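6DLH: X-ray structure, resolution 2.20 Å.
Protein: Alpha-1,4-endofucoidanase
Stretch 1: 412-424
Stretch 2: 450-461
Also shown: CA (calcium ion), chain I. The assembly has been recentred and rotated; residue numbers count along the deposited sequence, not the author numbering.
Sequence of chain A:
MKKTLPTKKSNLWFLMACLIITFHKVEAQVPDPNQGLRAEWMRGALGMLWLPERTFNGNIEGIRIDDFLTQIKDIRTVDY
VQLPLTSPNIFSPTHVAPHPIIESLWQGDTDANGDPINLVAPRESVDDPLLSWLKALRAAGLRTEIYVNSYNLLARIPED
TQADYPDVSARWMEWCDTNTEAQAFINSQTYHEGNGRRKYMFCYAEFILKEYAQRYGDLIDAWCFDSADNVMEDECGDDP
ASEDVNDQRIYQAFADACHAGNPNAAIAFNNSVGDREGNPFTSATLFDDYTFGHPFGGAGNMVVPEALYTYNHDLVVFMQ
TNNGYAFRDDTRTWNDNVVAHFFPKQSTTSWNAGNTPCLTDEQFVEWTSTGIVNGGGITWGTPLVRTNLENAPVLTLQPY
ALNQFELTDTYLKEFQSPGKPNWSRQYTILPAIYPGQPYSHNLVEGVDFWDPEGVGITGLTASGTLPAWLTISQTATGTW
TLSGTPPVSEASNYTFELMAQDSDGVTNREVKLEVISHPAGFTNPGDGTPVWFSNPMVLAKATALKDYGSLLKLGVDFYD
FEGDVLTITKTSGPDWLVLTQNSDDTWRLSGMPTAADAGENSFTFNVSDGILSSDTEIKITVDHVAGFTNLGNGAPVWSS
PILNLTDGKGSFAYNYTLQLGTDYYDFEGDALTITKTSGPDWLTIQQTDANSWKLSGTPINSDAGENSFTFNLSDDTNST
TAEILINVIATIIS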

# COMPACT_ATOMS: atom_id res chain seq x y z
N LEU A 412 -5.65 -27.62 0.36
CA LEU A 412 -5.02 -27.51 1.67
C LEU A 412 -6.04 -27.78 2.79
O LEU A 412 -5.69 -28.35 3.82
CB LEU A 412 -4.34 -26.14 1.85
CG LEU A 412 -3.17 -25.82 0.91
CD1 LEU A 412 -2.67 -24.40 1.12
CD2 LEU A 412 -2.02 -26.81 1.10
N LYS A 413 -7.30 -27.36 2.58
CA LYS A 413 -8.37 -27.59 3.55
C LYS A 413 -8.52 -29.09 3.83
O LYS A 413 -8.69 -29.49 4.98
CB LYS A 413 -9.69 -26.99 3.08
CG LYS A 413 -9.83 -25.48 3.25
CD LYS A 413 -11.13 -24.95 2.70
CE LYS A 413 -12.30 -25.10 3.65
NZ LYS A 413 -13.60 -25.03 2.95
N GLU A 414 -8.41 -29.91 2.78
CA GLU A 414 -8.58 -31.34 2.92
C GLU A 414 -7.30 -32.04 3.37
O GLU A 414 -7.37 -32.98 4.16
CB GLU A 414 -9.14 -31.94 1.62
CG GLU A 414 -9.49 -33.41 1.75
CD GLU A 414 -10.17 -34.01 0.54
OE1 GLU A 414 -10.56 -33.23 -0.36
OE2 GLU A 414 -10.32 -35.25 0.48
N PHE A 415 -6.13 -31.58 2.89
CA PHE A 415 -4.94 -32.43 2.93
C PHE A 415 -3.81 -31.88 3.82
O PHE A 415 -2.88 -32.63 4.11
CB PHE A 415 -4.47 -32.80 1.52
CG PHE A 415 -5.43 -33.65 0.74
CD1 PHE A 415 -5.72 -34.95 1.12
CD2 PHE A 415 -6.07 -33.15 -0.39
CE1 PHE A 415 -6.61 -35.73 0.40
CE2 PHE A 415 -6.95 -33.93 -1.13
CZ PHE A 415 -7.22 -35.22 -0.73
N GLN A 416 -3.84 -30.62 4.25
CA GLN A 416 -2.68 -30.09 4.97
C GLN A 416 -2.57 -30.67 6.38
O GLN A 416 -1.46 -31.00 6.81
CB GLN A 416 -2.60 -28.57 4.96
CG GLN A 416 -1.35 -28.06 5.70
CD GLN A 416 -0.98 -26.62 5.42
OE1 GLN A 416 -1.79 -25.83 4.93
NE2 GLN A 416 0.25 -26.27 5.74
N SER A 417 -3.69 -30.75 7.11
CA SER A 417 -3.74 -31.36 8.44
C SER A 417 -5.02 -32.17 8.58
O SER A 417 -6.00 -31.68 9.12
CB SER A 417 -3.67 -30.33 9.54
OG SER A 417 -2.73 -29.33 9.23
N PRO A 418 -5.04 -33.43 8.08
CA PRO A 418 -6.25 -34.25 8.11
C PRO A 418 -6.69 -34.63 9.53
O PRO A 418 -5.94 -34.42 10.49
CB PRO A 418 -5.86 -35.48 7.28
CG PRO A 418 -4.65 -35.03 6.47
CD PRO A 418 -3.91 -34.10 7.42
N GLY A 419 -7.93 -35.14 9.65
CA GLY A 419 -8.41 -35.71 10.90
C GLY A 419 -9.23 -34.73 11.74
O GLY A 419 -10.43 -34.56 11.52
N LYS A 420 -8.58 -34.13 12.74
CA LYS A 420 -9.21 -33.19 13.66
C LYS A 420 -9.53 -31.90 12.91
O LYS A 420 -8.98 -31.65 11.85
CB LYS A 420 -8.29 -32.94 14.86
CG LYS A 420 -8.22 -34.09 15.86
CD LYS A 420 -7.17 -33.89 16.94
CE LYS A 420 -7.08 -35.04 17.92
NZ LYS A 420 -7.12 -36.36 17.25
N PRO A 421 -10.44 -31.05 13.44
CA PRO A 421 -10.79 -29.78 12.80
C PRO A 421 -9.62 -28.84 12.54
O PRO A 421 -8.67 -28.78 13.33
CB PRO A 421 -11.76 -29.12 13.79
CG PRO A 421 -12.36 -30.28 14.55
CD PRO A 421 -11.24 -31.30 14.66
N ASN A 422 -9.72 -28.07 11.45
CA ASN A 422 -8.78 -26.99 11.18
C ASN A 422 -9.49 -25.66 11.41
O ASN A 422 -10.63 -25.48 10.99
CB ASN A 422 -8.22 -27.05 9.76
CG ASN A 422 -7.51 -28.35 9.42
OD1 ASN A 422 -7.30 -28.64 8.24
ND2 ASN A 422 -7.13 -29.12 10.42
N TRP A 423 -8.78 -24.73 12.08
CA TRP A 423 -9.19 -23.34 12.17
C TRP A 423 -8.61 -22.54 11.01
O TRP A 423 -7.57 -22.89 10.46
CB TRP A 423 -8.76 -22.75 13.52
CG TRP A 423 -9.58 -23.22 14.69
CD1 TRP A 423 -9.41 -24.38 15.41
CD2 TRP A 423 -10.69 -22.54 15.29
NE1 TRP A 423 -10.35 -24.46 16.40
CE2 TRP A 423 -11.15 -23.35 16.36
CE3 TRP A 423 -11.35 -21.33 15.03
CZ2 TRP A 423 -12.23 -22.98 17.16
CZ3 TRP A 423 -12.42 -20.97 15.82
CH2 TRP A 423 -12.85 -21.78 16.87
N SER A 424 -9.28 -21.44 10.65
CA SER A 424 -8.92 -20.67 9.48
C SER A 424 -7.67 -19.82 9.74
O SER A 424 -7.43 -19.40 10.87
CB SER A 424 -10.08 -19.84 9.00
OG SER A 424 -10.43 -18.86 9.96
N TRP A 450 -13.44 -26.26 10.05
CA TRP A 450 -14.00 -27.30 9.20
C TRP A 450 -13.39 -28.65 9.55
O TRP A 450 -12.33 -28.72 10.17
CB TRP A 450 -13.82 -26.96 7.71
CG TRP A 450 -12.38 -26.83 7.31
CD1 TRP A 450 -11.55 -27.84 6.90
CD2 TRP A 450 -11.59 -25.63 7.32
NE1 TRP A 450 -10.30 -27.35 6.65
CE2 TRP A 450 -10.30 -26.00 6.90
CE3 TRP A 450 -11.86 -24.29 7.64
CZ2 TRP A 450 -9.26 -25.07 6.79
CZ3 TRP A 450 -10.83 -23.37 7.53
CH2 TRP A 450 -9.56 -23.76 7.11
N ASP A 451 -14.12 -29.70 9.19
CA ASP A 451 -13.63 -31.07 9.25
C ASP A 451 -12.96 -31.39 7.92
O ASP A 451 -13.63 -31.41 6.89
CB ASP A 451 -14.78 -32.03 9.62
CG ASP A 451 -14.60 -33.46 9.15
OD1 ASP A 451 -13.47 -33.85 8.82
OD2 ASP A 451 -15.62 -34.18 9.11
N PRO A 452 -11.63 -31.63 7.90
CA PRO A 452 -10.91 -31.90 6.65
C PRO A 452 -11.58 -32.95 5.77
O PRO A 452 -11.58 -32.81 4.55
CB PRO A 452 -9.54 -32.37 7.15
CG PRO A 452 -9.35 -31.59 8.44
CD PRO A 452 -10.73 -31.60 9.07
N GLU A 453 -12.16 -33.98 6.40
CA GLU A 453 -12.71 -35.12 5.67
C GLU A 453 -14.16 -34.85 5.27
O GLU A 453 -14.74 -35.63 4.51
CB GLU A 453 -12.58 -36.41 6.48
CG GLU A 453 -11.17 -36.96 6.52
CD GLU A 453 -10.23 -36.18 7.42
OE1 GLU A 453 -10.71 -35.60 8.40
OE2 GLU A 453 -9.02 -36.14 7.14
N GLY A 454 -14.73 -33.76 5.79
CA GLY A 454 -15.99 -33.25 5.28
C GLY A 454 -17.22 -33.98 5.82
O GLY A 454 -18.29 -33.88 5.23
N VAL A 455 -17.06 -34.69 6.95
CA VAL A 455 -18.19 -35.31 7.62
C VAL A 455 -18.97 -34.20 8.32
O VAL A 455 -20.15 -34.00 8.04
CB VAL A 455 -17.78 -36.44 8.59
CG1 VAL A 455 -18.99 -37.12 9.22
CG2 VAL A 455 -16.89 -37.49 7.92
N GLY A 456 -18.27 -33.45 9.19
CA GLY A 456 -18.82 -32.23 9.75
C GLY A 456 -18.26 -31.94 11.14
O GLY A 456 -17.71 -32.82 11.80
N ILE A 457 -18.41 -30.67 11.55
CA ILE A 457 -18.13 -30.20 12.90
C ILE A 457 -19.31 -30.59 13.79
O ILE A 457 -20.44 -30.17 13.55
CB ILE A 457 -17.96 -28.66 12.85
CG1 ILE A 457 -16.75 -28.24 12.01
CG2 ILE A 457 -17.93 -28.07 14.25
CD1 ILE A 457 -15.40 -28.54 12.63
N THR A 458 -19.03 -31.40 14.83
CA THR A 458 -20.08 -32.01 15.63
C THR A 458 -20.32 -31.22 16.91
O THR A 458 -21.27 -31.49 17.64
CB THR A 458 -19.79 -33.49 15.95
OG1 THR A 458 -18.49 -33.60 16.53
CG2 THR A 458 -19.95 -34.39 14.74
N GLY A 459 -19.44 -30.25 17.19
CA GLY A 459 -19.58 -29.42 18.37
C GLY A 459 -18.57 -28.28 18.40
O GLY A 459 -17.50 -28.38 17.80
N LEU A 460 -18.95 -27.19 19.07
CA LEU A 460 -18.02 -26.15 19.47
C LEU A 460 -18.30 -25.79 20.92
O LEU A 460 -19.45 -25.54 21.29
CB LEU A 460 -18.17 -24.91 18.58
CG LEU A 460 -17.38 -23.68 19.04
CD1 LEU A 460 -15.90 -23.80 18.68
CD2 LEU A 460 -17.96 -22.39 18.49
N THR A 461 -17.24 -25.76 21.73
CA THR A 461 -17.33 -25.37 23.13
C THR A 461 -16.01 -24.71 23.54
O THR A 461 -15.10 -24.59 22.72
CB THR A 461 -17.78 -26.54 24.01
OG1 THR A 461 -17.94 -26.05 25.34
CG2 THR A 461 -16.85 -27.74 23.95
CA CA I . -12.00 -35.44 10.36
O HOH W 1 -8.34 -35.50 4.73
O HOH W 2 -14.33 -36.17 11.04

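Contact between stretches 412-424 and 450-461 of the endofucoidanase, built around the indole of Trp-450, the ring of Pro-452 and a calcium ion. A short antiparallel bridge sets the register: Asn-422 N donates to Trp-450 O (3.0 Å) and Trp-450 N donates to Asn-422 O (3.1 Å). Just before it, Pro-421 has no amide hydrogen to give, but Pro-421 CA lies 3.2 Å from Trp-450 O, a CA-H...O contact on the carbonyl that also receives the Asn-422 amide.

Trp-450 has more area covered by the other stretch than any other residue here. With chi1 p (61°) and chi2 87°, its indole lies against stretch 1, between Lys-413 CE over one face and Asn-422 O over the opposite face. In this pose Trp-450 NE1 reaches the helix and donates to Lys-413 O (3.2 Å, 149°), so the ring is fixed by a polar bond as well as by packing. At the six-membered end, Trp-450 CZ3 lies 3.8 Å from Ser-424 CA.

Lys-413 runs its aliphatic chain along the indole. Chi1 m and chi2 t extend the chain, and chi3 p (82°) bends it, leaving Lys-413 CE 3.9 Å from the centroid of the Trp-450 five-membered ring and 15° off the normal, a CH-pi contact. Lys-413 NZ is 5.0 Å from the centroid of the Trp-450 five-membered ring, so any cation-pi attraction is weak at most; the methylenes make the closer approach, with Lys-413 CG 3.6 Å from Trp-450 CZ2.

Asn-422, chi1 m, shares a sheet face with Trp-450. Asn-422 ND2 donates to Ser-417 O (3.1 Å, 158°), tying the loop back on itself, while Asn-422 OD1 lies 3.6 Å from Pro-452 CG. Pro-452 fits within the curve of this loop: Pro-452 CG is 3.4 Å from Ser-417 O, and Pro-452 CD is 3.3 Å from Lys-420 O.

Pro-452 also belongs to a type I turn from Asp-451 to Gly-454, closed by Gly-454 N to Asp-451 O (2.8 Å). Asp-451, chi1 t, holds the turn and the residues after it: Asp-451 OD1 accepts from Glu-453 N (2.8 Å), and Asp-451 OD2 from Gly-456 N (2.7 Å), beyond the turn. The positive phi of Gly-454 (81°) favours glycine.

The CA-to-CB bond of Glu-453 points away from stretch 1, yet chi1 m and chi2 p fold the chain so that its carboxylate returns. Glu-453 OE2 accepts from Gly-419 N (2.9 Å) and Glu-453 OE1 accepts weakly from Gly-419 N (3.1 Å). A water bridges Glu-414 O (2.8 Å) and Glu-453 OE2 (2.6 Å), donating to both. Calcium is bound by Gly-419 O (2.1 Å), Glu-453 OE1 (2.4 Å), Asp-451 OD1 (2.7 Å), a water (2.5 Å) and one atom elsewhere in the structure. The shared metal accounts for the 3.3 Å approach of Gly-419 O to Glu-453 OE1. At the backbone angles of Gly-419 (97/-99) a CB would jam against the carbonyl O of Pro-418, which calls for glycine.

Apolar contacts complete the junction: Pro-421 CB to Ile-457 CD1 (3.9 Å) and Trp-423 CZ2 to Leu-460 CD1 (4.1 Å).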